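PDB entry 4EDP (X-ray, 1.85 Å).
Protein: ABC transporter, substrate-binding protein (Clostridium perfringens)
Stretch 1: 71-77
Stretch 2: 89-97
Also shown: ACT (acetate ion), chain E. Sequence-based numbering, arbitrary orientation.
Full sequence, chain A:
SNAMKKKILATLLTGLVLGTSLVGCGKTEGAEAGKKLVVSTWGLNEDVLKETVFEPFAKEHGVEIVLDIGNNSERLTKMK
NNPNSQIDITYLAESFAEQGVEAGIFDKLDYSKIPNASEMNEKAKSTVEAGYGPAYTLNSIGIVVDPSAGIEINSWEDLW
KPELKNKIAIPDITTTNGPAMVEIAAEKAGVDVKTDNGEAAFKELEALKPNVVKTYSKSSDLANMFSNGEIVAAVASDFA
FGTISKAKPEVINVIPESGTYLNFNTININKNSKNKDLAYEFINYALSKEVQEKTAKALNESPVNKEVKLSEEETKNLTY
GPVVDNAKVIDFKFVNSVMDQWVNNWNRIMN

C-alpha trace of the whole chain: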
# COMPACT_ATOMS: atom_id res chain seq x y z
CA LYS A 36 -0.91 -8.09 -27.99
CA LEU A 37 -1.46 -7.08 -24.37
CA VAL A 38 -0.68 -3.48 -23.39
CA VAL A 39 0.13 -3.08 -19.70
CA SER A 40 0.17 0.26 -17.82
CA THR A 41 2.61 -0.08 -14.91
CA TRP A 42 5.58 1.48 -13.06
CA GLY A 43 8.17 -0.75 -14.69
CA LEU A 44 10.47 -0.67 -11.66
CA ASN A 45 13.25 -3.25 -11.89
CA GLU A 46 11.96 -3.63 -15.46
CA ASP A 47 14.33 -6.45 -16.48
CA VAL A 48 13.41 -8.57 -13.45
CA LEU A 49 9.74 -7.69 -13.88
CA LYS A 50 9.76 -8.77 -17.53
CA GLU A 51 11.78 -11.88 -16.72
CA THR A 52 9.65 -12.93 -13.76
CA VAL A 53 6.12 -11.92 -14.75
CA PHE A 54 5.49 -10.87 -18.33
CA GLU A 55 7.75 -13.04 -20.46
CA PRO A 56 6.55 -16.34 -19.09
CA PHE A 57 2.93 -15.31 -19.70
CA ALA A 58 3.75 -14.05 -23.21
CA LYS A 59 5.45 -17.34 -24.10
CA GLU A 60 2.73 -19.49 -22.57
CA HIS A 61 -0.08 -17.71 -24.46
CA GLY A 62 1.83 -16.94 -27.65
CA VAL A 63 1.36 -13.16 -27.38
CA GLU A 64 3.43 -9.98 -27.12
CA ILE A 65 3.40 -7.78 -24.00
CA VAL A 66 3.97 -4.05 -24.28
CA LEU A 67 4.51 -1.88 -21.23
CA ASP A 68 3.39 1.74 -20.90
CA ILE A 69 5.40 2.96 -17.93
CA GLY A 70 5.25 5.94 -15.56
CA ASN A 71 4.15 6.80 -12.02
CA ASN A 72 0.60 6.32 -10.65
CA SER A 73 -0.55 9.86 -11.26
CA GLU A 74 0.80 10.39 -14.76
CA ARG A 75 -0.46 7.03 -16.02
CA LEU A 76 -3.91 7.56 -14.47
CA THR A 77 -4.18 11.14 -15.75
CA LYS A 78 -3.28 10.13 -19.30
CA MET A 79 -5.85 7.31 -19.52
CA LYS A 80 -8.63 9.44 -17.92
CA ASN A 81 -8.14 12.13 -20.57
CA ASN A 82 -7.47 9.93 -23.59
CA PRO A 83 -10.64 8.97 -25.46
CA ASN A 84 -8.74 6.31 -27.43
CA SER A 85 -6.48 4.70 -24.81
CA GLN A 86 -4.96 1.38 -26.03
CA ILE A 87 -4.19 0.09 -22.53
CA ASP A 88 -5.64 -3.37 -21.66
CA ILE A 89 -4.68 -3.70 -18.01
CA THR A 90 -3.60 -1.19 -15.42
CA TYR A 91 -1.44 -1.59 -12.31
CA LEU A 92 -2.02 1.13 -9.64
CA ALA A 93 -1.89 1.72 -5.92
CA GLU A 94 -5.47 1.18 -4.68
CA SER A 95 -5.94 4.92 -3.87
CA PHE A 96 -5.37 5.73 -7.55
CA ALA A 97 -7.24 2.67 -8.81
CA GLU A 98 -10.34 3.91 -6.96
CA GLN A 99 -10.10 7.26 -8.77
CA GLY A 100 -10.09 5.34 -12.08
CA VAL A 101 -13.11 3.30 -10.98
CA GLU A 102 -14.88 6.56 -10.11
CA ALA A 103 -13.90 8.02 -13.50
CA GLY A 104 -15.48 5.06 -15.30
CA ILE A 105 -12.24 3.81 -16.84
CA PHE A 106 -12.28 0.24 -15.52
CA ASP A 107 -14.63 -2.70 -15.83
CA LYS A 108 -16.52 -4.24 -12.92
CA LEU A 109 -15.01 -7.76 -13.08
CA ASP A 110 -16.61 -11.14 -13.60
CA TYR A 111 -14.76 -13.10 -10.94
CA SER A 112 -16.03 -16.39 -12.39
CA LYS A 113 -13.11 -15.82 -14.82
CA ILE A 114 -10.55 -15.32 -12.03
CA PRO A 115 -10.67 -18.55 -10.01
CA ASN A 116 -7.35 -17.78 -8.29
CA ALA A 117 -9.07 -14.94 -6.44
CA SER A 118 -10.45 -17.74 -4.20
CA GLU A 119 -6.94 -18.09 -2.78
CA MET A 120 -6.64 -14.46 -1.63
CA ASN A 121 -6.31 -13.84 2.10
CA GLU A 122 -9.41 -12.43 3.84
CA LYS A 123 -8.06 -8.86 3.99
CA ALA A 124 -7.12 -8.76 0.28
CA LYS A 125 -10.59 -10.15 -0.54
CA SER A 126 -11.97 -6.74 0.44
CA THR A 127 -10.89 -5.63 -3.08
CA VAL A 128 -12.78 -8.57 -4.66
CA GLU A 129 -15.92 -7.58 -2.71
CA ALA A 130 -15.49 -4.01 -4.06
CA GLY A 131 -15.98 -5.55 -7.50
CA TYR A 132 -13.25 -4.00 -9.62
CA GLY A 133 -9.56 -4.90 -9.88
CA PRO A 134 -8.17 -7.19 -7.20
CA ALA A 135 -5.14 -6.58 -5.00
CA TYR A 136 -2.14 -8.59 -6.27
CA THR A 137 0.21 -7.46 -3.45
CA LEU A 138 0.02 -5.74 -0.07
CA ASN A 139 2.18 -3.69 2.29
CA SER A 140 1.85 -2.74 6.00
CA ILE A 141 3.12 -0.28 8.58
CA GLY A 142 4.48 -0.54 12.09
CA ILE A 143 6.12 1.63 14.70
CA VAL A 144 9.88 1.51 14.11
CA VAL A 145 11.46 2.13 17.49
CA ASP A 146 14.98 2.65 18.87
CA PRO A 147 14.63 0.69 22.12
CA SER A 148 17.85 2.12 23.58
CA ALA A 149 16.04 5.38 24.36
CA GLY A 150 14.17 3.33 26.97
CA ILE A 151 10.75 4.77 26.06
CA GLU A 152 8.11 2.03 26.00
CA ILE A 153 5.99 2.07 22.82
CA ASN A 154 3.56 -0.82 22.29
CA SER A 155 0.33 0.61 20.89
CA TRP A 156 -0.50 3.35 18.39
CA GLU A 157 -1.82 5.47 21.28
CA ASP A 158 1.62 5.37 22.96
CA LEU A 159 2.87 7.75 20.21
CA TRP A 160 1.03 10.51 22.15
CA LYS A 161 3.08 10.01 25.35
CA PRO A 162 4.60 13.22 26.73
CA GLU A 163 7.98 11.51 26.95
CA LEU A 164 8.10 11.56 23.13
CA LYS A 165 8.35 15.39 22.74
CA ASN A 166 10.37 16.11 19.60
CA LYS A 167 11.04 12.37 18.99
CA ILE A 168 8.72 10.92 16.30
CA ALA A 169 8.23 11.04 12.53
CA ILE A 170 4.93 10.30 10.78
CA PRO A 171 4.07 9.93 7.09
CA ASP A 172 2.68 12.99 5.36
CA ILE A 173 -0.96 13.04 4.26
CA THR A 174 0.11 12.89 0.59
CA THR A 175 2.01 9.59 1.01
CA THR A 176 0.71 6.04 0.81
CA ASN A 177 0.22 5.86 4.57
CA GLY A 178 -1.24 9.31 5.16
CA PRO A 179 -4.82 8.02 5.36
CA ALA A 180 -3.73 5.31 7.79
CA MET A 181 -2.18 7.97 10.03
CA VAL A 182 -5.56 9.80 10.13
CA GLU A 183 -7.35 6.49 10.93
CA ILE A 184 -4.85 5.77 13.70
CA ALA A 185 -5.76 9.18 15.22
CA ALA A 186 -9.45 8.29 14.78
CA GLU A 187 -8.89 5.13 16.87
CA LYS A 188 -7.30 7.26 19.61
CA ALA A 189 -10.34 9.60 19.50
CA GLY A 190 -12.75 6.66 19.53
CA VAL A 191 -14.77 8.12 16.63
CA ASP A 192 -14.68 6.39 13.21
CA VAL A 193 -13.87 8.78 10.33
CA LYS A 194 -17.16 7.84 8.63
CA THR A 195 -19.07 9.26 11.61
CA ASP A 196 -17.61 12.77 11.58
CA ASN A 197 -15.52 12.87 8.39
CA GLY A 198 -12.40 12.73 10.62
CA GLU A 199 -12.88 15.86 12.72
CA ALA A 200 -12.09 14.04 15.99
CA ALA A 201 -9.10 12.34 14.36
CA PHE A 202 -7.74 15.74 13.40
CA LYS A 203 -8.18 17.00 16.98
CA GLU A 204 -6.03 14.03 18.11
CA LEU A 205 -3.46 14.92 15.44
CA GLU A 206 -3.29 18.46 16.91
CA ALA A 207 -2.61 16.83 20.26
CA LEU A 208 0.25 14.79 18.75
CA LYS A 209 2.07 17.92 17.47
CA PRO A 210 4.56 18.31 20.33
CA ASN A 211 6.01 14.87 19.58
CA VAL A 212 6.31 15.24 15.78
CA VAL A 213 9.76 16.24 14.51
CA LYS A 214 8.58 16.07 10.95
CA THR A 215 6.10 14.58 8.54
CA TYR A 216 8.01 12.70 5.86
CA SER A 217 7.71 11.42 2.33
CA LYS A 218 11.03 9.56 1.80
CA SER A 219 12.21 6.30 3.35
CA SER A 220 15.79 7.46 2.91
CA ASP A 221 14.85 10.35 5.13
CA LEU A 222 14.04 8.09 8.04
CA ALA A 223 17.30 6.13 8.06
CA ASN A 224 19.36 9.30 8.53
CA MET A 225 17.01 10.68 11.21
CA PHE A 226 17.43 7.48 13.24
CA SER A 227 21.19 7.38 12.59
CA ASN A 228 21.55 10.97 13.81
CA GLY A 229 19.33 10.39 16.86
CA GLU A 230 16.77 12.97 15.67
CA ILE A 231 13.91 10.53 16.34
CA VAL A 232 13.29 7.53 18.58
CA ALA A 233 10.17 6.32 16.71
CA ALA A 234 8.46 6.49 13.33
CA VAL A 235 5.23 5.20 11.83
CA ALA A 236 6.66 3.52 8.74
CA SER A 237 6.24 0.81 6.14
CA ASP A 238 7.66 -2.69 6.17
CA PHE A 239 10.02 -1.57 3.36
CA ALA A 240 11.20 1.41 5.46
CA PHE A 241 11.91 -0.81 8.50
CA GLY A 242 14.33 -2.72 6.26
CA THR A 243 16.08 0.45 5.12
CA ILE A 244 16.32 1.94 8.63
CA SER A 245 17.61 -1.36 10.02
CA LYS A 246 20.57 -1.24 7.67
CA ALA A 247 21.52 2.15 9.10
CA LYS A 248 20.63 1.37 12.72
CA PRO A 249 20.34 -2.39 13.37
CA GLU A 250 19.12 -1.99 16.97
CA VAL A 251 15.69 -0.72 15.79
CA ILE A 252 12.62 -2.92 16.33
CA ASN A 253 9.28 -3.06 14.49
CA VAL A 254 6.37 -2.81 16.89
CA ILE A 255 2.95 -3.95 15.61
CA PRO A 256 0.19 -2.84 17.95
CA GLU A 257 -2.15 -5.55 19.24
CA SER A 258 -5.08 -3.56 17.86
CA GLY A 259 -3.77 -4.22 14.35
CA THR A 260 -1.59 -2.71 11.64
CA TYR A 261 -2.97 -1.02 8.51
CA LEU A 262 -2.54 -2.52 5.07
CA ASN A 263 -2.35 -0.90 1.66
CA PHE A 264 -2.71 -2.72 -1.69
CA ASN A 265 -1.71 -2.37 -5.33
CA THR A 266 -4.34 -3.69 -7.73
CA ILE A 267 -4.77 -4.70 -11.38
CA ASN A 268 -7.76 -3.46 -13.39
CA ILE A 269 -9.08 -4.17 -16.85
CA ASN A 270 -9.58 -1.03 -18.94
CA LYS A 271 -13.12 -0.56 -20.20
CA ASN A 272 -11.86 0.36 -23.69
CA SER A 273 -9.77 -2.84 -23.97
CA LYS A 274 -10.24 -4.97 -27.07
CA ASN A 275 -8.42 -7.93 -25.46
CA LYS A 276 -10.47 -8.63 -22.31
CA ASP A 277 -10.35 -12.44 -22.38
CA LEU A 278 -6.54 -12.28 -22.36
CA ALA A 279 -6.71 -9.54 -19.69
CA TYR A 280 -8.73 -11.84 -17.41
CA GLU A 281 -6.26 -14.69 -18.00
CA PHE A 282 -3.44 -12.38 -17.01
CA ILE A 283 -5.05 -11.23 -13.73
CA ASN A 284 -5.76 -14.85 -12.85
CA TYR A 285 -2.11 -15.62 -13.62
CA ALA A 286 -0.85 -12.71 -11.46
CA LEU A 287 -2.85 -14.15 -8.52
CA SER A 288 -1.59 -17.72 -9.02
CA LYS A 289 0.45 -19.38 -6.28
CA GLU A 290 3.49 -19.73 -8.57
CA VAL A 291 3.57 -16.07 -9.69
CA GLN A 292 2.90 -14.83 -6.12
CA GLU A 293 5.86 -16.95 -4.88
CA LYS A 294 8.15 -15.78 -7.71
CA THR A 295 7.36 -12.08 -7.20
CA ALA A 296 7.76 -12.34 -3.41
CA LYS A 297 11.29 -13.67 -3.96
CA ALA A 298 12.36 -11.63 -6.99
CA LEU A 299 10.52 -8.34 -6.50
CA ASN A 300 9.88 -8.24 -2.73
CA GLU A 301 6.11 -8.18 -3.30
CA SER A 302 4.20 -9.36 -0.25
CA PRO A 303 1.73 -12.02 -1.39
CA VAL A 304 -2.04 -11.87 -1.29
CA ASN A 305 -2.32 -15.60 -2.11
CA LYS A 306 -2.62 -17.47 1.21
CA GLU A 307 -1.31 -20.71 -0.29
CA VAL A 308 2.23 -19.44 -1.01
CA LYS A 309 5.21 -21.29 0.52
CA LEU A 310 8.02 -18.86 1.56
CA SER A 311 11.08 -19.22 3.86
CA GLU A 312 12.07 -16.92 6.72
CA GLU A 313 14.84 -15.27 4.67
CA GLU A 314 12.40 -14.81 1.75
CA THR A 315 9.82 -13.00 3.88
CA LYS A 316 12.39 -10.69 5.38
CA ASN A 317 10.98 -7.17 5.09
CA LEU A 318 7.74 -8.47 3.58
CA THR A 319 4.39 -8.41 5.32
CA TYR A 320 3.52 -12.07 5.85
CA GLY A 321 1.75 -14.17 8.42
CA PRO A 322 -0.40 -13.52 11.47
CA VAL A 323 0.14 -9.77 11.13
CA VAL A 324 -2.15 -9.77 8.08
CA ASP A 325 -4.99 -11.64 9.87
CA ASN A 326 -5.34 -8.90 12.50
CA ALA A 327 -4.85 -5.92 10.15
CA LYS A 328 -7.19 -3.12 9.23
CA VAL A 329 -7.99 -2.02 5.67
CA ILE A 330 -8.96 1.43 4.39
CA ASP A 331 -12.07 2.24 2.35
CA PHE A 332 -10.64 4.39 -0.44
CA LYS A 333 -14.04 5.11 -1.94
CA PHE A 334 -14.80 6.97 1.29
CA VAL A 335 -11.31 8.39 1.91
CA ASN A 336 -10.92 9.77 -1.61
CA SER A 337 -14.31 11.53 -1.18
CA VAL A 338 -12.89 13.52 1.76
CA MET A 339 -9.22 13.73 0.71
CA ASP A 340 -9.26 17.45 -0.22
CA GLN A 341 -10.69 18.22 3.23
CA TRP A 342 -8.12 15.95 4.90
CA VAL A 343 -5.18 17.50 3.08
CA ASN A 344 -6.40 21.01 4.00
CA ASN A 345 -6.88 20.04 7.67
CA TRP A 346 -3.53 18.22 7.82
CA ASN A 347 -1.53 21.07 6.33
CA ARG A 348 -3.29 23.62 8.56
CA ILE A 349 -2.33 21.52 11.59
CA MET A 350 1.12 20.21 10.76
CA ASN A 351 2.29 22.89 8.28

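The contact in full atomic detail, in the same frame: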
# COMPACT_ATOMS: atom_id res chain seq x y z
N ASN A 71 4.63 6.88 -13.41
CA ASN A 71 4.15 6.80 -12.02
C ASN A 71 2.62 6.73 -11.97
O ASN A 71 1.94 6.92 -12.98
CB ASN A 71 4.72 7.94 -11.15
CG ASN A 71 4.28 9.32 -11.60
OD1 ASN A 71 3.12 9.55 -11.93
ND2 ASN A 71 5.21 10.27 -11.57
N ASN A 72 2.06 6.42 -10.80
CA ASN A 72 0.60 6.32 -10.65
C ASN A 72 -0.17 7.47 -11.27
O ASN A 72 -1.05 7.27 -12.12
CB ASN A 72 0.22 6.32 -9.16
CG ASN A 72 0.42 4.98 -8.50
OD1 ASN A 72 -0.25 3.99 -8.83
ND2 ASN A 72 1.27 4.95 -7.47
N SER A 73 0.17 8.67 -10.85
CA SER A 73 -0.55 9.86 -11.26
C SER A 73 -0.50 10.17 -12.75
O SER A 73 -1.53 10.46 -13.36
CB SER A 73 -0.08 11.06 -10.44
OG SER A 73 -0.77 12.22 -10.84
N GLU A 74 0.68 10.08 -13.34
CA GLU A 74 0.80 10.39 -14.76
C GLU A 74 0.10 9.34 -15.62
O GLU A 74 -0.53 9.69 -16.60
CB GLU A 74 2.26 10.61 -15.17
CG GLU A 74 3.20 9.45 -14.99
CD GLU A 74 4.67 9.90 -15.11
OE1 GLU A 74 5.58 9.10 -14.80
OE2 GLU A 74 4.91 11.06 -15.49
N ARG A 75 0.22 8.07 -15.26
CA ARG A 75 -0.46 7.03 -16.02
C ARG A 75 -1.98 7.18 -15.89
O ARG A 75 -2.69 7.11 -16.90
CB ARG A 75 0.00 5.63 -15.57
CG ARG A 75 1.46 5.39 -15.93
CD ARG A 75 1.95 3.99 -15.64
NE ARG A 75 1.99 3.65 -14.21
CZ ARG A 75 1.07 2.93 -13.58
NH1 ARG A 75 1.22 2.67 -12.29
NH2 ARG A 75 0.03 2.45 -14.24
N LEU A 76 -2.47 7.40 -14.68
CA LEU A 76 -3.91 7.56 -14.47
C LEU A 76 -4.45 8.79 -15.20
O LEU A 76 -5.49 8.74 -15.84
CB LEU A 76 -4.25 7.68 -12.98
CG LEU A 76 -5.74 7.90 -12.71
CD1 LEU A 76 -6.58 6.74 -13.28
CD2 LEU A 76 -6.02 8.09 -11.22
N THR A 77 -3.74 9.91 -15.10
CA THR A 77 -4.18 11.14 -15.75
C THR A 77 -4.29 10.97 -17.26
O THR A 77 -5.28 11.41 -17.86
CB THR A 77 -3.23 12.30 -15.44
OG1 THR A 77 -3.18 12.49 -14.02
CG2 THR A 77 -3.69 13.58 -16.13
N ILE A 89 -4.64 -3.56 -19.46
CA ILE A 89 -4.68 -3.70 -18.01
C ILE A 89 -3.82 -2.66 -17.35
O ILE A 89 -2.78 -2.26 -17.88
CB ILE A 89 -4.32 -5.09 -17.50
CG1 ILE A 89 -2.89 -5.44 -17.81
CG2 ILE A 89 -5.28 -6.16 -18.04
CD1 ILE A 89 -2.41 -6.56 -16.96
N THR A 90 -4.24 -2.25 -16.16
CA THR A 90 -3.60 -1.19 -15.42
C THR A 90 -3.25 -1.54 -13.99
O THR A 90 -4.11 -1.94 -13.20
CB THR A 90 -4.54 0.03 -15.40
OG1 THR A 90 -4.81 0.46 -16.75
CG2 THR A 90 -3.94 1.19 -14.60
N TYR A 91 -1.97 -1.38 -13.67
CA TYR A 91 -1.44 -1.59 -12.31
C TYR A 91 -1.40 -0.22 -11.60
O TYR A 91 -0.80 0.73 -12.12
CB TYR A 91 -0.01 -2.13 -12.34
CG TYR A 91 0.23 -3.60 -12.59
CD1 TYR A 91 0.15 -4.15 -13.86
CD2 TYR A 91 0.64 -4.43 -11.55
CE1 TYR A 91 0.43 -5.51 -14.07
CE2 TYR A 91 0.91 -5.77 -11.76
CZ TYR A 91 0.81 -6.30 -13.02
OH TYR A 91 1.09 -7.63 -13.23
N LEU A 92 -2.03 -0.11 -10.43
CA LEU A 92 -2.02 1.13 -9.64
C LEU A 92 -2.12 0.83 -8.16
O LEU A 92 -2.58 -0.24 -7.74
CB LEU A 92 -3.22 2.04 -9.97
CG LEU A 92 -3.35 2.69 -11.37
CD1 LEU A 92 -4.77 3.22 -11.62
CD2 LEU A 92 -2.30 3.78 -11.51
N ALA A 93 -1.66 1.78 -7.35
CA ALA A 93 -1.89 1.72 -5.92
C ALA A 93 -3.42 1.84 -5.79
O ALA A 93 -4.07 2.53 -6.59
CB ALA A 93 -1.20 2.88 -5.21
N GLU A 94 -4.01 1.16 -4.82
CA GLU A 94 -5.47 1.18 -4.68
C GLU A 94 -6.08 2.60 -4.65
O GLU A 94 -7.15 2.82 -5.23
CB GLU A 94 -5.90 0.39 -3.43
CG GLU A 94 -7.41 0.25 -3.36
CD GLU A 94 -7.93 -0.39 -2.10
OE1 GLU A 94 -7.15 -0.60 -1.14
OE2 GLU A 94 -9.16 -0.64 -2.07
N SER A 95 -5.42 3.54 -3.97
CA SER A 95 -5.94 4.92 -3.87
C SER A 95 -6.17 5.53 -5.25
O SER A 95 -7.16 6.23 -5.47
CB SER A 95 -5.01 5.84 -3.07
OG SER A 95 -3.78 6.02 -3.72
N PHE A 96 -5.26 5.25 -6.18
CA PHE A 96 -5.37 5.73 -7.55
C PHE A 96 -6.33 4.87 -8.34
O PHE A 96 -7.10 5.39 -9.15
CB PHE A 96 -3.99 5.75 -8.24
CG PHE A 96 -3.08 6.82 -7.73
CD1 PHE A 96 -3.10 8.08 -8.29
CD2 PHE A 96 -2.21 6.57 -6.69
CE1 PHE A 96 -2.26 9.08 -7.83
CE2 PHE A 96 -1.38 7.57 -6.23
CZ PHE A 96 -1.41 8.82 -6.79
N ALA A 97 -6.32 3.55 -8.10
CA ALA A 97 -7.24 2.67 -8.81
C ALA A 97 -8.68 3.11 -8.56
O ALA A 97 -9.49 3.12 -9.49
CB ALA A 97 -7.05 1.21 -8.43
C ACT E . 3.07 -8.54 -10.43
O ACT E . 2.15 -8.93 -11.20
OXT ACT E . 3.19 -9.17 -9.34
CH3 ACT E . 3.99 -7.40 -10.77

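Phe96 and Asn72 cover the most surface in this contact, followed by Leu76. Asn72 lies in the first turn of the helix 72-77, and its CA-to-CB bond points toward the other stretch. Its OD1 accepts a nearly straight hydrogen bond from Ala93 N at 3.0 Å. This amide sits where the strand 89-93 gives way to the next helix, so the asparagine carbonyl satisfies a backbone donor there. The CB of the same side chain packs over one face of the Phe96 ring, 3.5 Å from the ring centroid, in a CH-pi contact. Asn72 thus offers a polar end to the backbone and an aliphatic carbon to the ring.

Phe96, with chi1 in the m well, also meets Leu76 at its ring edge. Leu76 CD2 lies 4.1 Å from Phe96 CD1, and Leu76 CD1 lies 4.3 Å from Leu92 CD1. One methyl meets the ring edge and the other meets Leu92, so the branched side chain touches both.

Arg75 adds a second polar tie. Its NH1 and NH2 both donate to Tyr91 O, at 2.8 and 2.9 Å. The oxygen lies at the guanidinium edge, so one buried carbonyl receives two bonds. Arginine can reach the strand backbone, even with bends at chi1 and chi3, although the helix and strand axes come no closer than 9.1 Å.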